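PDB 4PRK: 4-phosphoerythronate dehydrogenase from Lactobacillus jensenii, which catalyses the NAD-dependent interconversion of pyruvate and D-lactate, as a D-lactate dehydrogenase of the D-isomer-specific 2-hydroxyacid dehydrogenase family. Local coordinates for the interface of chains A and B. Residues are numbered along the deposited sequence; one frame, centred on the assembly and turned at random. Chains: chain A/B, 4-phosphoerythronate dehydrogenase.

Contact 1: the interface of chains A and B. Residues chain A 109, 112-113, 291, 293; chain B 116, 119, 121.
B:Ile121, the first residue of helix 121-129, packs its side-chain branches against apolar groups of chain A from helix 103-118, strand 290-292 and the loop residue A:Thr293 after it, in the Rossmann-type NAD-binding domain typical of D-2-hydroxyacid dehydrogenases. Its two branches part there. The delta-methyl CD1 meets A:Met109 tip to tip, 3.8 Å from the thioether SD, and also lies against CG2 of A:Thr112 and CG of A:Gln113. The other branch, CG2, turns to the strand side, where it packs 3.7 Å from CG2 of A:Ile291, the two side chains crossing at about a right angle, and 3.8 Å from CG2 of A:Thr293. A:Met109 reaches this spot because CG stands anti to its backbone N (chi1 175°) and the chain then bends at chi2 and chi3, bringing the sulfur round to the isoleucine. The start of the same methionine serves a second partner: CB sits over one face of the B:Arg119 guanidinium, toward its rim, 3.9 Å from CZ. The methyl CG2 of A:Thr112 bears on the backbone of helix 103-119 of chain B, 3.5 Å from CA of B:Tyr116, while the arginine's aliphatic CG crosses this threonine obliquely. Within chain B, CB of B:Ile121 lies over one face of the B:Tyr116 ring, toward the rim, backing the isoleucine from its own side. Within chain A, NE2 of the A:Gln113 amide makes weak hydrogen bonds to SD of A:Met109 and OG1 of A:Thr293.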
loop_
_atom_site.group_PDB
_atom_site.type_symbol
_atom_site.label_atom_id
_atom_site.label_comp_id
_atom_site.label_asym_id
_atom_site.label_seq_id
_atom_site.Cartn_x
_atom_site.Cartn_y
_atom_site.Cartn_z
ATOM N N MET A 109 0.706 -17.480 -1.168
ATOM C CA MET A 109 0.292 -18.654 -1.962
ATOM C C MET A 109 -1.240 -18.504 -2.209
ATOM O O MET A 109 -1.739 -18.639 -3.328
ATOM C CB MET A 109 0.646 -19.983 -1.252
ATOM C CG MET A 109 0.138 -21.223 -1.968
ATOM S SD MET A 109 0.907 -21.451 -3.595
ATOM C CE MET A 109 1.715 -23.010 -3.301
ATOM N N THR A 112 -1.726 -15.629 -4.748
ATOM C CA THR A 112 -1.250 -16.084 -6.047
ATOM C C THR A 112 -2.264 -17.007 -6.698
ATOM O O THR A 112 -2.625 -16.850 -7.894
ATOM C CB THR A 112 0.074 -16.869 -5.868
ATOM O OG1 THR A 112 1.098 -15.974 -5.511
ATOM C CG2 THR A 112 0.488 -17.551 -7.085
ATOM N N GLN A 113 -2.729 -17.995 -5.938
ATOM C CA GLN A 113 -3.715 -18.941 -6.493
ATOM C C GLN A 113 -5.022 -18.250 -6.852
ATOM O O GLN A 113 -5.546 -18.457 -7.958
ATOM C CB GLN A 113 -4.002 -20.069 -5.518
ATOM C CG GLN A 113 -2.889 -21.081 -5.491
ATOM C CD GLN A 113 -3.234 -22.371 -4.721
ATOM O OE1 GLN A 113 -4.383 -22.781 -4.640
ATOM N NE2 GLN A 113 -2.202 -23.024 -4.169
ATOM N N ILE A 291 -6.697 -25.250 -8.804
ATOM C CA ILE A 291 -5.307 -25.514 -8.518
ATOM C C ILE A 291 -5.234 -26.415 -7.317
ATOM O O ILE A 291 -5.942 -26.173 -6.350
ATOM C CB ILE A 291 -4.530 -24.222 -8.202
ATOM C CG1 ILE A 291 -4.231 -23.428 -9.447
ATOM C CG2 ILE A 291 -3.191 -24.505 -7.549
ATOM C CD1 ILE A 291 -3.644 -22.054 -9.126
ATOM N N THR A 293 -2.025 -27.783 -4.800
ATOM C CA THR A 293 -0.642 -27.874 -4.440
ATOM C C THR A 293 -0.515 -28.749 -3.211
ATOM O O THR A 293 -1.455 -28.847 -2.409
ATOM C CB THR A 293 -0.040 -26.478 -4.126
ATOM O OG1 THR A 293 -0.943 -25.710 -3.319
ATOM C CG2 THR A 293 0.252 -25.729 -5.448
ATOM N N TYR B 116 2.483 -16.884 -9.809
ATOM C CA TYR B 116 2.310 -18.331 -10.015
ATOM C C TYR B 116 3.692 -18.995 -10.311
ATOM O O TYR B 116 4.023 -20.035 -9.757
ATOM C CB TYR B 116 1.304 -18.549 -11.148
ATOM C CG TYR B 116 1.066 -19.981 -11.582
ATOM C CD1 TYR B 116 1.932 -20.598 -12.449
ATOM C CD2 TYR B 116 -0.060 -20.652 -11.195
ATOM C CE1 TYR B 116 1.710 -21.875 -12.880
ATOM C CE2 TYR B 116 -0.306 -21.952 -11.607
ATOM C CZ TYR B 116 0.585 -22.553 -12.442
ATOM O OH TYR B 116 0.397 -23.802 -12.876
ATOM N N ARG B 119 5.917 -19.228 -7.273
ATOM C CA ARG B 119 5.515 -20.290 -6.386
ATOM C C ARG B 119 5.644 -21.684 -7.042
ATOM O O ARG B 119 5.398 -22.717 -6.382
ATOM C CB ARG B 119 4.079 -20.062 -5.958
ATOM C CG ARG B 119 3.797 -18.810 -5.159
ATOM C CD ARG B 119 4.730 -18.547 -3.995
ATOM N NE ARG B 119 4.654 -19.625 -3.049
ATOM C CZ ARG B 119 4.537 -19.511 -1.740
ATOM N NH1 ARG B 119 4.459 -18.336 -1.168
ATOM N NH2 ARG B 119 4.439 -20.608 -1.006
ATOM N N ILE B 121 3.940 -23.387 -9.222
ATOM C CA ILE B 121 2.760 -24.187 -9.001
ATOM C C ILE B 121 2.671 -25.185 -10.123
ATOM O O ILE B 121 2.274 -26.307 -9.884
ATOM C CB ILE B 121 1.499 -23.300 -8.854
ATOM C CG1 ILE B 121 1.619 -22.542 -7.523
ATOM C CG2 ILE B 121 0.205 -24.131 -8.909
ATOM C CD1 ILE B 121 0.610 -21.425 -7.341
#

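Contact 2: the interface of chains A and B. Residues chain A 119, 143, 145; chain B 102, 104-105, 300, 302-303.
The loop carrying A:Glu143, the short 3-10 helix 144-146 after it and the loop residue A:Arg119 of chain A meet the starts of helices 103-119 and 301-319 of chain B, with the loop residues B:Ser102 and B:Thr300 that precede them, in part of the two-fold subunit interface, probably the dimer interface of this dehydrogenase family. A:Glu143 bends at chi2 (85°) and places its carboxylate among hydroxyl groups of chain B. OE1 accepts from OG1 of B:Thr302 at 2.6 Å, on the syn side but somewhat out of the carboxylate plane. OE2 is gripped by two donors from opposite faces of that plane: OG1 of B:Thr300 at 2.7 Å and OG of B:Ser102 at 2.8 Å. These bonds should hold the carboxylate against rotation, and the two nearby helix N-termini would be expected to favour its negative charge. B:Thr300 is steadied in turn by the backbone N of B:Ser303, which donates to its OG1 at 3.2 Å. Beside the glutamate, CB of B:Arg104 lies at the edge of the A:Tyr145 ring, in its plane, 3.7 Å from CE2, and the guanidinium stands nearly perpendicular to the ring, at 81°. One face of the ring meets its own chain: CB of A:Glu143 lies over it near the rim. In the first turn of helix 103-119 of chain B, the backbone O of B:Ala105 accepts from NH1 of A:Arg119 at 2.7 Å, in the carbonyl plane and on a lone pair, though tilted slightly from the guanidinium plane.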
loop_
_atom_site.group_PDB
_atom_site.type_symbol
_atom_site.label_atom_id
_atom_site.label_comp_id
_atom_site.label_asym_id
_atom_site.label_seq_id
_atom_site.Cartn_x
_atom_site.Cartn_y
_atom_site.Cartn_z
ATOM N N ARG A 119 -7.861 -14.805 -13.158
ATOM C CA ARG A 119 -7.507 -14.534 -14.540
ATOM C C ARG A 119 -7.817 -15.733 -15.488
ATOM O O ARG A 119 -7.609 -15.629 -16.736
ATOM C CB ARG A 119 -6.006 -14.150 -14.608
ATOM C CG ARG A 119 -5.651 -12.865 -13.837
ATOM C CD ARG A 119 -6.541 -11.658 -14.204
ATOM N NE ARG A 119 -6.483 -11.381 -15.650
ATOM C CZ ARG A 119 -6.142 -10.217 -16.245
ATOM N NH1 ARG A 119 -5.831 -9.119 -15.573
ATOM N NH2 ARG A 119 -6.169 -10.135 -17.571
ATOM N N GLU A 143 -10.494 -6.726 -12.623
ATOM C CA GLU A 143 -9.375 -6.188 -11.893
ATOM C C GLU A 143 -9.666 -6.485 -10.452
ATOM O O GLU A 143 -10.814 -6.505 -10.018
ATOM C CB GLU A 143 -9.143 -4.690 -12.119
ATOM C CG GLU A 143 -8.563 -4.333 -13.475
ATOM C CD GLU A 143 -9.628 -4.194 -14.571
ATOM O OE1 GLU A 143 -10.832 -4.284 -14.236
ATOM O OE2 GLU A 143 -9.264 -3.929 -15.745
ATOM N N TYR A 145 -9.121 -4.728 -7.818
ATOM C CA TYR A 145 -9.815 -3.636 -7.099
ATOM C C TYR A 145 -11.316 -3.607 -7.394
ATOM O O TYR A 145 -12.032 -2.760 -6.861
ATOM C CB TYR A 145 -9.202 -2.204 -7.384
ATOM C CG TYR A 145 -9.191 -1.794 -8.831
ATOM C CD1 TYR A 145 -10.293 -1.226 -9.444
ATOM C CD2 TYR A 145 -8.081 -2.005 -9.585
ATOM C CE1 TYR A 145 -10.238 -0.869 -10.784
ATOM C CE2 TYR A 145 -8.029 -1.686 -10.884
ATOM C CZ TYR A 145 -9.105 -1.132 -11.491
ATOM O OH TYR A 145 -8.948 -0.828 -12.807
ATOM N N SER B 102 -7.280 -0.442 -19.875
ATOM C CA SER B 102 -7.142 -0.465 -18.431
ATOM C C SER B 102 -5.719 -0.873 -18.146
ATOM O O SER B 102 -5.399 -2.036 -18.323
ATOM C CB SER B 102 -8.077 -1.501 -17.828
ATOM O OG SER B 102 -7.869 -1.647 -16.453
ATOM N N ARG B 104 -4.240 -1.421 -15.361
ATOM C CA ARG B 104 -4.220 -2.452 -14.328
ATOM C C ARG B 104 -4.587 -3.868 -14.841
ATOM O O ARG B 104 -4.110 -4.887 -14.331
ATOM C CB ARG B 104 -5.116 -2.048 -13.191
ATOM C CG ARG B 104 -4.531 -0.900 -12.385
ATOM C CD ARG B 104 -3.381 -1.423 -11.515
ATOM N NE ARG B 104 -3.921 -2.417 -10.577
ATOM C CZ ARG B 104 -3.893 -2.319 -9.244
ATOM N NH1 ARG B 104 -3.283 -1.292 -8.632
ATOM N NH2 ARG B 104 -4.456 -3.280 -8.508
ATOM N N ALA B 105 -5.385 -3.932 -15.885
ATOM C CA ALA B 105 -5.767 -5.206 -16.421
ATOM C C ALA B 105 -4.536 -5.941 -16.858
ATOM O O ALA B 105 -4.358 -7.081 -16.529
ATOM C CB ALA B 105 -6.772 -5.023 -17.554
ATOM N N THR B 300 -10.582 -7.655 -19.380
ATOM C CA THR B 300 -11.459 -7.539 -18.235
ATOM C C THR B 300 -12.677 -6.803 -18.634
ATOM O O THR B 300 -12.712 -6.199 -19.709
ATOM C CB THR B 300 -10.794 -6.765 -17.120
ATOM O OG1 THR B 300 -10.503 -5.434 -17.581
ATOM C CG2 THR B 300 -9.560 -7.446 -16.758
ATOM N N THR B 302 -13.728 -4.094 -17.359
ATOM C CA THR B 302 -13.366 -2.686 -17.433
ATOM C C THR B 302 -12.806 -2.321 -18.810
ATOM O O THR B 302 -13.202 -1.322 -19.380
ATOM C CB THR B 302 -12.308 -2.358 -16.375
ATOM O OG1 THR B 302 -12.799 -2.742 -15.063
ATOM C CG2 THR B 302 -11.954 -0.870 -16.432
ATOM N N SER B 303 -11.907 -3.146 -19.340
ATOM C CA SER B 303 -11.283 -2.839 -20.616
ATOM C C SER B 303 -12.322 -2.907 -21.696
ATOM O O SER B 303 -12.380 -2.046 -22.561
ATOM C CB SER B 303 -10.181 -3.827 -20.965
ATOM O OG SER B 303 -9.104 -3.721 -20.072
#

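Contact 1 and contact 2 lie about 20 Å apart, measured between the centres of their C-alpha atoms, within one two-fold symmetric interface. The long helix that begins at residue 103 runs through both: its start in chain B serves contact 2, its later turns in chain B serve contact 1, and chain A supplies its middle to contact 1. B:Arg119 appears in contact 1 and A:Arg119 in contact 2. Contact 1 is mainly apolar and contact 2 mainly polar; repeated by symmetry, they would join the two subunits into a dimer, as expected for this family, although the deposited assembly holds four copies.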